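Local coordinates for protein putative efflux transporter (Bacteroides eggerthii, PDB 4L8J) that probably acts as the periplasmic adaptor (membrane-fusion) subunit of an HlyD-family efflux pump, bridging inner-membrane transporter and outer-membrane exit channel, at residues Ala13-Gln18 with Met256-Ser261; Leu37-Ser42 with Leu61-Asp66; Gly43-Leu48 with Val144-Arg149; Asp183-Val188 with Arg242-Ile247. One frame throughout, in Å; residues are numbered along the deposited sequence.

Interaction 1 of 4, residues Ala13-Gln18 with Met256-Ser261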
loop_
_atom_site.group_PDB
_atom_site.type_symbol
_atom_site.label_atom_id
_atom_site.label_comp_id
_atom_site.label_asym_id
_atom_site.label_seq_id
_atom_site.Cartn_x
_atom_site.Cartn_y
_atom_site.Cartn_z
ATOM N N ALA A 13 12.011 18.494 -10.037
ATOM C CA ALA A 13 11.401 18.332 -8.722
ATOM C C ALA A 13 12.487 18.100 -7.732
ATOM O O ALA A 13 13.591 17.673 -8.109
ATOM C CB ALA A 13 10.425 17.160 -8.721
ATOM N N THR A 14 12.187 18.371 -6.458
ATOM C CA THR A 14 13.094 18.141 -5.344
ATOM C C THR A 14 12.835 16.730 -4.805
ATOM O O THR A 14 11.674 16.365 -4.661
ATOM C CB THR A 14 12.831 19.216 -4.276
ATOM O OG1 THR A 14 12.719 20.494 -4.913
ATOM C CG2 THR A 14 13.887 19.234 -3.180
ATOM N N VAL A 15 13.881 15.965 -4.494
ATOM C CA VAL A 15 13.761 14.620 -3.887
ATOM C C VAL A 15 13.219 14.845 -2.445
ATOM O O VAL A 15 13.736 15.709 -1.731
ATOM C CB VAL A 15 15.119 13.870 -3.898
ATOM C CG1 VAL A 15 15.023 12.520 -3.176
ATOM C CG2 VAL A 15 15.628 13.673 -5.326
ATOM N N SER A 16 12.169 14.116 -2.054
ATOM C CA SER A 16 11.582 14.271 -0.723
ATOM C C SER A 16 11.599 12.934 0.035
ATOM O O SER A 16 11.520 11.856 -0.563
ATOM C CB SER A 16 10.166 14.851 -0.812
ATOM O OG SER A 16 9.251 13.968 -1.449
ATOM N N SER A 17 11.791 13.019 1.351
ATOM C CA SER A 17 11.781 11.859 2.231
ATOM C C SER A 17 10.331 11.380 2.330
ATOM O O SER A 17 9.437 12.201 2.494
ATOM C CB SER A 17 12.337 12.236 3.599
ATOM O OG SER A 17 12.366 11.088 4.425
ATOM N N GLN A 18 10.087 10.084 2.166
ATOM C CA GLN A 18 8.716 9.547 2.168
ATOM C C GLN A 18 7.823 10.054 3.321
ATOM O O GLN A 18 6.692 10.488 3.078
ATOM C CB GLN A 18 8.770 8.007 2.216
ATOM C CG GLN A 18 7.409 7.348 2.354
ATOM C CD GLN A 18 7.538 5.879 2.636
ATOM O OE1 GLN A 18 8.483 5.411 3.294
ATOM N NE2 GLN A 18 6.602 5.120 2.105
HETATM N N MSE A 256 12.900 7.555 -0.612
HETATM C CA MSE A 256 12.763 8.878 -1.241
HETATM C C MSE A 256 11.682 8.835 -2.284
HETATM O O MSE A 256 11.511 7.802 -2.949
HETATM C CB MSE A 256 14.084 9.326 -1.920
HETATM C CG MSE A 256 15.316 9.323 -1.016
HETATM SE SE MSE A 256 15.185 10.732 0.319
HETATM C CE MSE A 256 15.501 9.586 1.949
ATOM N N ASN A 257 10.950 9.941 -2.438
ATOM C CA ASN A 257 9.962 10.093 -3.493
ATOM C C ASN A 257 10.565 10.773 -4.693
ATOM O O ASN A 257 11.193 11.844 -4.552
ATOM C CB ASN A 257 8.776 10.976 -3.075
ATOM C CG ASN A 257 7.904 10.468 -1.980
ATOM O OD1 ASN A 257 7.372 9.367 -2.066
ATOM N ND2 ASN A 257 7.598 11.354 -1.022
ATOM N N VAL A 258 10.280 10.220 -5.879
ATOM C CA VAL A 258 10.570 10.869 -7.152
ATOM C C VAL A 258 9.411 10.584 -8.098
ATOM O O VAL A 258 8.926 9.450 -8.091
ATOM C CB VAL A 258 11.933 10.529 -7.836
ATOM C CG1 VAL A 258 13.123 10.913 -6.974
ATOM C CG2 VAL A 258 12.018 9.078 -8.298
ATOM N N PRO A 259 9.006 11.516 -8.991
ATOM C CA PRO A 259 7.978 11.163 -9.990
ATOM C C PRO A 259 8.460 10.028 -10.896
ATOM O O PRO A 259 9.667 9.880 -11.145
ATOM C CB PRO A 259 7.817 12.462 -10.798
ATOM C CG PRO A 259 8.182 13.554 -9.807
ATOM C CD PRO A 259 9.400 12.931 -9.121
ATOM N N LEU A 260 7.533 9.209 -11.375
ATOM C CA LEU A 260 7.868 8.122 -12.298
ATOM C C LEU A 260 8.580 8.692 -13.541
ATOM O O LEU A 260 9.554 8.101 -14.009
ATOM C CB LEU A 260 6.582 7.364 -12.701
ATOM C CG LEU A 260 6.652 6.414 -13.886
ATOM C CD1 LEU A 260 7.541 5.238 -13.575
ATOM C CD2 LEU A 260 5.261 5.938 -14.296
ATOM N N SER A 261 8.121 9.862 -14.038
ATOM C CA SER A 261 8.668 10.496 -15.247
ATOM C C SER A 261 10.169 10.898 -15.096
ATOM O O SER A 261 10.813 11.235 -16.084
ATOM C CB SER A 261 7.810 11.693 -15.638
ATOM O OG SER A 261 7.937 12.745 -14.694
HETATM O O HOH W 1 10.414 14.423 -5.800
#

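Interaction 2 of 4, residues Leu37-Ser42 with Leu61-Asp66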
loop_
_atom_site.group_PDB
_atom_site.type_symbol
_atom_site.label_atom_id
_atom_site.label_comp_id
_atom_site.label_asym_id
_atom_site.label_seq_id
_atom_site.Cartn_x
_atom_site.Cartn_y
_atom_site.Cartn_z
ATOM N N LEU A 37 11.128 55.123 29.169
ATOM C CA LEU A 37 12.203 55.228 30.152
ATOM C C LEU A 37 12.159 56.572 30.789
ATOM O O LEU A 37 11.966 57.573 30.108
ATOM C CB LEU A 37 13.585 54.986 29.534
ATOM C CG LEU A 37 13.969 53.554 29.201
ATOM C CD1 LEU A 37 15.442 53.481 28.855
ATOM C CD2 LEU A 37 13.670 52.613 30.368
ATOM N N ALA A 38 12.308 56.609 32.104
ATOM C CA ALA A 38 12.271 57.878 32.807
ATOM C C ALA A 38 13.192 57.863 34.001
ATOM O O ALA A 38 13.475 56.787 34.547
ATOM C CB ALA A 38 10.848 58.168 33.254
ATOM N N PHE A 39 13.669 59.055 34.399
ATOM C CA PHE A 39 14.497 59.214 35.597
ATOM C C PHE A 39 13.616 59.011 36.849
ATOM O O PHE A 39 12.399 59.243 36.793
ATOM C CB PHE A 39 15.161 60.612 35.630
ATOM C CG PHE A 39 16.338 60.811 34.704
ATOM C CD1 PHE A 39 17.630 60.524 35.123
ATOM C CD2 PHE A 39 16.157 61.330 33.429
ATOM C CE1 PHE A 39 18.723 60.735 34.275
ATOM C CE2 PHE A 39 17.252 61.548 32.581
ATOM C CZ PHE A 39 18.526 61.234 33.008
ATOM N N ARG A 40 14.213 58.561 37.960
ATOM C CA ARG A 40 13.462 58.390 39.204
ATOM C C ARG A 40 13.639 59.658 40.073
ATOM O O ARG A 40 13.077 59.753 41.170
ATOM C CB ARG A 40 13.894 57.111 39.948
ATOM C CG ARG A 40 13.549 55.819 39.188
ATOM C CD ARG A 40 14.125 54.592 39.867
ATOM N NE ARG A 40 14.039 53.412 39.001
ATOM C CZ ARG A 40 14.763 52.305 39.156
ATOM N NH1 ARG A 40 15.648 52.213 40.143
ATOM N NH2 ARG A 40 14.616 51.288 38.317
ATOM N N VAL A 41 14.438 60.619 39.566
ATOM C CA VAL A 41 14.761 61.909 40.196
ATOM C C VAL A 41 14.472 63.018 39.200
ATOM O O VAL A 41 14.359 62.746 38.011
ATOM C CB VAL A 41 16.217 62.000 40.744
ATOM C CG1 VAL A 41 16.384 61.159 41.999
ATOM C CG2 VAL A 41 17.259 61.625 39.696
ATOM N N SER A 42 14.364 64.260 39.677
ATOM C CA SER A 42 14.143 65.440 38.846
ATOM C C SER A 42 15.461 66.172 38.658
ATOM O O SER A 42 16.317 66.151 39.550
ATOM C CB SER A 42 13.105 66.362 39.483
ATOM O OG SER A 42 11.844 65.720 39.604
ATOM N N LEU A 61 24.361 53.717 29.158
ATOM C CA LEU A 61 23.845 55.035 29.508
ATOM C C LEU A 61 22.867 55.553 28.438
ATOM O O LEU A 61 23.157 55.497 27.257
ATOM C CB LEU A 61 25.008 56.045 29.716
ATOM C CG LEU A 61 24.648 57.461 30.192
ATOM C CD1 LEU A 61 24.050 57.452 31.590
ATOM C CD2 LEU A 61 25.862 58.350 30.183
ATOM N N ILE A 62 21.695 56.014 28.873
ATOM C CA ILE A 62 20.674 56.618 28.002
ATOM C C ILE A 62 20.734 58.121 28.152
ATOM O O ILE A 62 20.697 58.852 27.163
ATOM C CB ILE A 62 19.244 56.092 28.365
ATOM C CG1 ILE A 62 19.120 54.562 28.153
ATOM C CG2 ILE A 62 18.160 56.893 27.581
ATOM C CD1 ILE A 62 19.205 54.127 26.696
ATOM N N ALA A 63 20.792 58.585 29.414
ATOM C CA ALA A 63 20.795 60.010 29.726
ATOM C C ALA A 63 21.304 60.234 31.127
ATOM O O ALA A 63 21.249 59.324 31.945
ATOM C CB ALA A 63 19.388 60.598 29.578
ATOM N N ALA A 64 21.819 61.437 31.403
ATOM C CA ALA A 64 22.269 61.791 32.752
ATOM C C ALA A 64 21.820 63.186 33.089
ATOM O O ALA A 64 21.825 64.055 32.218
ATOM C CB ALA A 64 23.787 61.690 32.870
ATOM N N ILE A 65 21.412 63.407 34.353
ATOM C CA ILE A 65 21.044 64.749 34.840
ATOM C C ILE A 65 22.242 65.300 35.609
ATOM O O ILE A 65 23.092 64.513 36.046
ATOM C CB ILE A 65 19.724 64.805 35.674
ATOM C CG1 ILE A 65 19.803 63.953 36.947
ATOM C CG2 ILE A 65 18.488 64.459 34.833
ATOM C CD1 ILE A 65 19.070 64.538 38.151
ATOM N N ASP A 66 22.324 66.654 35.750
ATOM C CA ASP A 66 23.365 67.355 36.502
ATOM C C ASP A 66 23.294 66.868 37.967
ATOM O O ASP A 66 22.260 67.060 38.612
ATOM C CB ASP A 66 23.160 68.881 36.398
ATOM C CG ASP A 66 24.261 69.761 36.961
ATOM O OD1 ASP A 66 25.218 69.216 37.565
ATOM O OD2 ASP A 66 24.191 70.991 36.759
#

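Interaction 3 of 4, residues Gly43-Leu48 with Val144-Arg149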
loop_
_atom_site.group_PDB
_atom_site.type_symbol
_atom_site.label_atom_id
_atom_site.label_comp_id
_atom_site.label_asym_id
_atom_site.label_seq_id
_atom_site.Cartn_x
_atom_site.Cartn_y
_atom_site.Cartn_z
ATOM N N GLY A 43 15.632 66.797 37.504
ATOM C CA GLY A 43 16.854 67.537 37.239
ATOM C C GLY A 43 17.002 67.995 35.815
ATOM O O GLY A 43 16.074 67.868 35.015
ATOM N N GLN A 44 18.172 68.553 35.505
ATOM C CA GLN A 44 18.498 69.018 34.165
ATOM C C GLN A 44 19.373 67.978 33.426
ATOM O O GLN A 44 20.489 67.686 33.872
ATOM C CB GLN A 44 19.207 70.390 34.223
ATOM C CG GLN A 44 19.792 70.836 32.874
ATOM C CD GLN A 44 20.222 72.279 32.844
ATOM O OE1 GLN A 44 19.603 73.100 32.158
ATOM N NE2 GLN A 44 21.320 72.616 33.540
ATOM N N ILE A 45 18.898 67.479 32.271
ATOM C CA ILE A 45 19.683 66.552 31.435
ATOM C C ILE A 45 20.957 67.279 31.007
ATOM O O ILE A 45 20.879 68.429 30.608
ATOM C CB ILE A 45 18.855 66.025 30.222
ATOM C CG1 ILE A 45 17.725 65.089 30.716
ATOM C CG2 ILE A 45 19.751 65.282 29.198
ATOM C CD1 ILE A 45 16.570 64.988 29.814
ATOM N N ILE A 46 22.126 66.665 31.196
ATOM C CA ILE A 46 23.408 67.258 30.785
ATOM C C ILE A 46 24.099 66.330 29.775
ATOM O O ILE A 46 25.135 66.678 29.209
ATOM C CB ILE A 46 24.326 67.585 31.969
ATOM C CG1 ILE A 46 24.568 66.336 32.865
ATOM C CG2 ILE A 46 23.802 68.829 32.733
ATOM C CD1 ILE A 46 25.901 66.358 33.680
ATOM N N ASN A 47 23.545 65.120 29.603
ATOM C CA ASN A 47 24.072 64.152 28.652
ATOM C C ASN A 47 22.928 63.311 28.101
ATOM O O ASN A 47 22.124 62.786 28.861
ATOM C CB ASN A 47 25.167 63.279 29.284
ATOM C CG ASN A 47 25.995 62.505 28.282
ATOM O OD1 ASN A 47 25.856 62.657 27.082
ATOM N ND2 ASN A 47 26.878 61.650 28.745
ATOM N N LEU A 48 22.845 63.231 26.772
ATOM C CA LEU A 48 21.880 62.454 26.015
ATOM C C LEU A 48 22.702 61.759 24.902
ATOM O O LEU A 48 22.716 62.213 23.773
ATOM C CB LEU A 48 20.793 63.404 25.487
ATOM C CG LEU A 48 19.458 62.801 25.040
ATOM C CD1 LEU A 48 18.861 61.880 26.096
ATOM C CD2 LEU A 48 18.474 63.898 24.752
ATOM N N VAL A 144 13.152 63.957 24.707
ATOM C CA VAL A 144 13.685 65.174 25.314
ATOM C C VAL A 144 14.931 65.620 24.568
ATOM O O VAL A 144 15.415 64.904 23.701
ATOM C CB VAL A 144 13.981 64.955 26.837
ATOM C CG1 VAL A 144 12.696 64.917 27.658
ATOM C CG2 VAL A 144 14.794 63.680 27.062
ATOM N N GLU A 145 15.458 66.786 24.937
ATOM C CA GLU A 145 16.674 67.387 24.393
ATOM C C GLU A 145 17.711 67.525 25.486
ATOM O O GLU A 145 17.344 67.574 26.661
ATOM C CB GLU A 145 16.368 68.782 23.798
ATOM C CG GLU A 145 15.579 68.755 22.504
ATOM C CD GLU A 145 16.424 68.970 21.265
ATOM O OE1 GLU A 145 17.090 70.028 21.172
ATOM O OE2 GLU A 145 16.407 68.084 20.379
ATOM N N ASN A 146 18.997 67.655 25.116
ATOM C CA ASN A 146 20.038 67.860 26.117
ATOM C C ASN A 146 19.898 69.268 26.709
ATOM O O ASN A 146 19.372 70.156 26.045
ATOM C CB ASN A 146 21.433 67.617 25.544
ATOM C CG ASN A 146 22.498 67.421 26.604
ATOM O OD1 ASN A 146 22.199 67.327 27.790
ATOM N ND2 ASN A 146 23.768 67.333 26.205
ATOM N N TYR A 147 20.279 69.433 27.991
ATOM C CA TYR A 147 20.196 70.659 28.811
ATOM C C TYR A 147 18.717 71.049 29.100
ATOM O O TYR A 147 18.463 72.131 29.628
ATOM C CB TYR A 147 21.045 71.836 28.259
ATOM C CG TYR A 147 22.534 71.547 28.295
ATOM C CD1 TYR A 147 23.252 71.622 29.486
ATOM C CD2 TYR A 147 23.210 71.115 27.155
ATOM C CE1 TYR A 147 24.619 71.328 29.533
ATOM C CE2 TYR A 147 24.573 70.806 27.191
ATOM C CZ TYR A 147 25.277 70.925 28.380
ATOM O OH TYR A 147 26.625 70.640 28.414
ATOM N N GLN A 148 17.764 70.130 28.841
ATOM C CA GLN A 148 16.339 70.295 29.166
ATOM C C GLN A 148 16.088 69.786 30.608
ATOM O O GLN A 148 16.652 68.765 31.022
ATOM C CB GLN A 148 15.461 69.538 28.146
ATOM C CG GLN A 148 13.970 69.358 28.482
ATOM C CD GLN A 148 13.166 68.752 27.344
ATOM O OE1 GLN A 148 13.611 68.672 26.190
ATOM N NE2 GLN A 148 11.940 68.333 27.629
ATOM N N ARG A 149 15.240 70.510 31.360
ATOM C CA ARG A 149 14.873 70.182 32.740
ATOM C C ARG A 149 13.668 69.242 32.721
ATOM O O ARG A 149 12.721 69.463 31.955
ATOM C CB ARG A 149 14.603 71.469 33.553
ATOM C CG ARG A 149 15.860 72.319 33.737
ATOM C CD ARG A 149 15.628 73.586 34.546
ATOM N NE ARG A 149 16.889 74.223 34.942
ATOM C CZ ARG A 149 17.513 75.168 34.237
ATOM N NH1 ARG A 149 17.003 75.596 33.088
ATOM N NH2 ARG A 149 18.653 75.688 34.677
#

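Interaction 4 of 4, residues Asp183-Val188 with Arg242-Ile247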
loop_
_atom_site.group_PDB
_atom_site.type_symbol
_atom_site.label_atom_id
_atom_site.label_comp_id
_atom_site.label_asym_id
_atom_site.label_seq_id
_atom_site.Cartn_x
_atom_site.Cartn_y
_atom_site.Cartn_z
ATOM N N ASP A 183 10.205 16.406 17.349
ATOM C CA ASP A 183 11.285 17.090 16.627
ATOM C C ASP A 183 10.788 17.848 15.361
ATOM O O ASP A 183 11.580 18.068 14.443
ATOM C CB ASP A 183 12.433 16.100 16.262
ATOM C CG ASP A 183 12.968 15.257 17.434
ATOM O OD1 ASP A 183 13.273 15.843 18.501
ATOM O OD2 ASP A 183 13.037 14.010 17.290
ATOM N N ALA A 184 9.499 18.267 15.323
ATOM C CA ALA A 184 8.974 19.122 14.240
ATOM C C ALA A 184 9.857 20.390 14.175
ATOM O O ALA A 184 10.275 20.887 15.229
ATOM C CB ALA A 184 7.517 19.492 14.532
ATOM N N THR A 185 10.231 20.853 12.980
ATOM C CA THR A 185 11.085 22.044 12.854
ATOM C C THR A 185 10.329 23.201 12.184
ATOM O O THR A 185 9.354 22.973 11.481
ATOM C CB THR A 185 12.393 21.721 12.079
ATOM O OG1 THR A 185 12.073 21.376 10.735
ATOM C CG2 THR A 185 13.232 20.610 12.748
ATOM N N PHE A 186 10.787 24.433 12.413
ATOM C CA PHE A 186 10.232 25.666 11.839
ATOM C C PHE A 186 11.344 26.444 11.208
ATOM O O PHE A 186 12.347 26.718 11.874
ATOM C CB PHE A 186 9.524 26.543 12.903
ATOM C CG PHE A 186 8.492 25.845 13.753
ATOM C CD1 PHE A 186 8.866 25.130 14.883
ATOM C CD2 PHE A 186 7.142 25.895 13.419
ATOM C CE1 PHE A 186 7.906 24.485 15.671
ATOM C CE2 PHE A 186 6.182 25.266 14.216
ATOM C CZ PHE A 186 6.570 24.561 15.328
ATOM N N LYS A 187 11.179 26.788 9.928
ATOM C CA LYS A 187 12.146 27.591 9.177
ATOM C C LYS A 187 11.409 28.800 8.621
ATOM O O LYS A 187 10.350 28.642 8.006
ATOM C CB LYS A 187 12.829 26.775 8.061
ATOM C CG LYS A 187 13.531 25.491 8.518
ATOM C CD LYS A 187 14.951 25.712 9.023
ATOM C CE LYS A 187 15.580 24.433 9.538
ATOM N NZ LYS A 187 15.209 24.173 10.952
ATOM N N VAL A 188 11.940 30.002 8.883
ATOM C CA VAL A 188 11.336 31.268 8.460
ATOM C C VAL A 188 12.078 31.915 7.312
ATOM O O VAL A 188 13.294 32.085 7.346
ATOM C CB VAL A 188 11.241 32.260 9.652
ATOM C CG1 VAL A 188 10.686 33.633 9.218
ATOM C CG2 VAL A 188 10.403 31.672 10.770
ATOM N N ARG A 242 7.921 27.474 7.257
ATOM C CA ARG A 242 7.941 26.100 6.747
ATOM C C ARG A 242 8.011 25.169 7.956
ATOM O O ARG A 242 8.955 25.253 8.739
ATOM C CB ARG A 242 9.137 25.906 5.773
ATOM C CG ARG A 242 9.613 24.461 5.502
ATOM C CD ARG A 242 8.696 23.586 4.680
ATOM N NE ARG A 242 8.251 24.172 3.406
ATOM C CZ ARG A 242 8.823 23.979 2.220
ATOM N NH1 ARG A 242 9.939 23.268 2.121
ATOM N NH2 ARG A 242 8.289 24.501 1.127
ATOM N N LEU A 243 6.965 24.364 8.161
ATOM C CA LEU A 243 6.903 23.346 9.214
ATOM C C LEU A 243 7.301 22.008 8.600
ATOM O O LEU A 243 6.701 21.645 7.593
ATOM C CB LEU A 243 5.472 23.261 9.820
ATOM C CG LEU A 243 5.162 22.059 10.766
ATOM C CD1 LEU A 243 5.846 22.212 12.095
ATOM C CD2 LEU A 243 3.654 21.917 10.995
ATOM N N ALA A 244 8.306 21.295 9.167
ATOM C CA ALA A 244 8.750 19.954 8.701
ATOM C C ALA A 244 8.601 18.954 9.831
ATOM O O ALA A 244 9.152 19.148 10.931
ATOM C CB ALA A 244 10.190 19.967 8.205
ATOM N N SER A 245 7.774 17.933 9.585
ATOM C CA SER A 245 7.476 16.931 10.586
ATOM C C SER A 245 7.686 15.522 10.039
ATOM O O SER A 245 6.998 15.128 9.091
ATOM C CB SER A 245 6.022 17.066 11.059
ATOM O OG SER A 245 5.690 18.368 11.509
ATOM N N ASP A 246 8.567 14.737 10.685
ATOM C CA ASP A 246 8.707 13.336 10.305
ATOM C C ASP A 246 7.629 12.570 11.068
ATOM O O ASP A 246 7.727 12.428 12.279
ATOM C CB ASP A 246 10.126 12.788 10.548
ATOM C CG ASP A 246 10.363 11.404 9.942
ATOM O OD1 ASP A 246 9.373 10.709 9.632
ATOM O OD2 ASP A 246 11.535 11.011 9.804
ATOM N N ILE A 247 6.564 12.146 10.376
ATOM C CA ILE A 247 5.465 11.426 11.016
ATOM C C ILE A 247 5.734 9.907 11.154
ATOM O O ILE A 247 4.893 9.202 11.697
ATOM C CB ILE A 247 4.102 11.683 10.335
ATOM C CG1 ILE A 247 4.070 11.169 8.873
ATOM C CG2 ILE A 247 3.682 13.169 10.465
ATOM C CD1 ILE A 247 2.608 11.070 8.375
HETATM O O HOH W 2 11.014 23.242 8.741
#

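Interaction 1 of 4, residues Ala13-Gln18 with Met256-Ser261
Val15 and Ser16 meet Met256 and Asn257 where strand 8-17 pairs antiparallel with strand 256-259, two strands of this chain in the part of the adaptor that probably corresponds to the membrane-proximal domain. The main bump is Val15 CG1. Standing anti to the backbone N (chi1 176°), it fits into the bend of the selenomethionine Met256, 3.6 Å from CB, with CG and SE curling round it; the two side chains cross at about a right angle. Beside it Val15 CG2 lies against Val258 CG1 at 4.1 Å, these valines pointing the same way. Further along, Ala13 CB sits loosely by Pro259 CD. Asn257 N gives the backbone link of the pair, a nearly straight bond to Ser16 O (2.7 Å, 171°). On the face of Ser16 and Asn257, ND2 of Asn257 donates to Ser16 OG at 3.1 Å with the hydroxyl in the amide plane, and the same ND2 packs on Gln18 CA. An alanine in place of Asn257 would probably leave Ser16 OG without this donor and open a gap beside Gln18 CA. The sheet runs on into the second subunit, whose Leu304 packs on Val258. A water bridges the strands, donating to both Thr14 O (2.6 Å) and Asn257 O (3.0 Å).

Interaction 2 of 4, residues Leu37-Ser42 with Leu61-Asp66
Phe39, with CG anti to its carbonyl carbon (chi1 -76°), and Ile65, with CG2 likewise anti to its own and CG1 turned between N and C (chi1 61°), meet in the core of the barrel-sandwich, or lipoyl-like, domain. The touching parts, 37-42 and 62-65, run in nearly the same direction (6° apart) but share no hydrogen bond: they belong to facing halves of the sandwich and touch through side chains. Phe39 and Ile65 slide past each other in opposite directions, and Ile65 CG2 lands over the middle of the Phe39 ring, 3.7 Å from its centroid, a CH-pi contact. The ring's far end is held as well: Phe39 CZ packs on Ala63 CB at 3.6 Å, and Ala64 N lies at the ring edge, in plane. Ala63 and Ile62 both face Leu131 in a classic beta bulge. At one end of the contact the Leu37 and Ile62 side chains cross at about a right angle, CD1 of Leu37 3.9 Å from CG1 of Ile62, with Val157 of strand 155-161 touching both. At the other end the second branch of Ile65 takes over, its CD1 meeting Val41 CG2 at 3.8 Å and Ser42 O at 3.5 Å.

Interaction 3 of 4, residues Gly43-Leu48 with Val144-Arg149
A type II beta turn, Glu145 to Gln148, lies against strand 43-47 of the barrel-sandwich domain and leads into the edge strand 149-150. Ile45 is bonded through both its backbone N and its O: Ile45 N donates to Gln148 O at 2.9 Å, and Tyr147 N makes a weak bond of 2.9 Å (124°) back to Ile45 O. Ile45 CD1 also packs on Val144 CG2 at 3.5 Å, the two side chains crossing at about a right angle, and Leu48 CD2 reaches Val144 O at 3.4 Å. Asn146 has CG anti to the backbone N (chi1 -163°); its ND2 makes a long, weak bond to Ile46 O. Its backbone N is bound by a glycerol, probably from crystallisation. Within the turn, Gln148 OE1 accepts from Glu145 N at 2.9 Å, the donor standing above the amide plane. Gln44 and Arg149 form a non-hydrogen-bonded antiparallel pair: Gln44 CB packs on Arg149 CG at 3.9 Å, and the extended glutamine carries its terminal amide over the centre of one guanidinium face, the planes 34° apart. An alanine at Gln44 would probably strip this cover from the Arg149 guanidinium, leaving it freer to turn, and open a gap beside the Tyr147 carbonyl. Ile156 of strand 155-161 touches both Ile45 and Val144, so the turn closes over hydrophobic core, consistent with the lipoyl-like sandwich of membrane-fusion proteins.

Interaction 4 of 4, residues Asp183-Val188 with Arg242-Ile247
Antiparallel strand pairing joins segments 183-188 and 242-247 in the six-stranded beta barrel, where strand 185-190 meets strand 238-246 at 157° between their short axes. Two hydrogen-bonded pairs flank a non-hydrogen-bonded one. Thr185 and Ala244 exchange bonds, Thr185 N to Ala244 O at 2.9 Å and Ala244 N to Thr185 O at 3.0 Å. Lys187 and Arg242 do the same, Lys187 N to Arg242 O at 3.0 Å and Arg242 N to Lys187 O at 2.8 Å, the last nearly straight at 178°. Between them Phe186 and Leu243 lie side by side, pointing the same way. Leu243 CG stands anti to the backbone N (chi1 169°), and its CD1 comes within 3.7 Å of Phe186 CE2, off-centre on the ring as a CH-pi contact. On the opposite face Thr185 OG1 touches Ala244 CB at 3.5 Å, and a water bonds to this hydroxyl and donates to Arg242 O, tying side chain to backbone. The polar ends turn to the neighbouring strands: Arg242 NE forms a salt bridge with Asp24 of strand 20-29, and in one of its two conformers Lys187 NZ bonds to Asn199 OD1. At the start of the pairing Ala184 CB rests on Ser245 OG, 3.7 Å away, whose hydroxyl is bonded to Leu178 O. Strand 20-29 continues the barrel beyond 238-246, and strand 198-205 beyond 185-190. The Phe186 and Leu243 face meets Ile219 of strand 215-221, Phe25 of strand 20-29, and Leu178 and Leu179 of helix 176-180.

The four contacts are strung along an elongated chain. Interactions 2 and 3 share the barrel-sandwich domain, their centres about 8 Å apart; strands 61-65 and 43-47 are neighbours in one sheet, probably joined by hydrogen bonds from Ile46 N to Ala64 O and Asp66 N to Gln44 O. Interaction 4 belongs to the separate barrel, its centre about 46 Å from that of interaction 2. Interaction 1 lies about 19 Å beyond interaction 4 between centres, and about 63 Å from interaction 2; strands 238-246 and 256-259, one from each of interactions 4 and 1, follow each other in the chain. The segments of interaction 1 enclose all the others in sequence, and it alone of the four touches the second subunit.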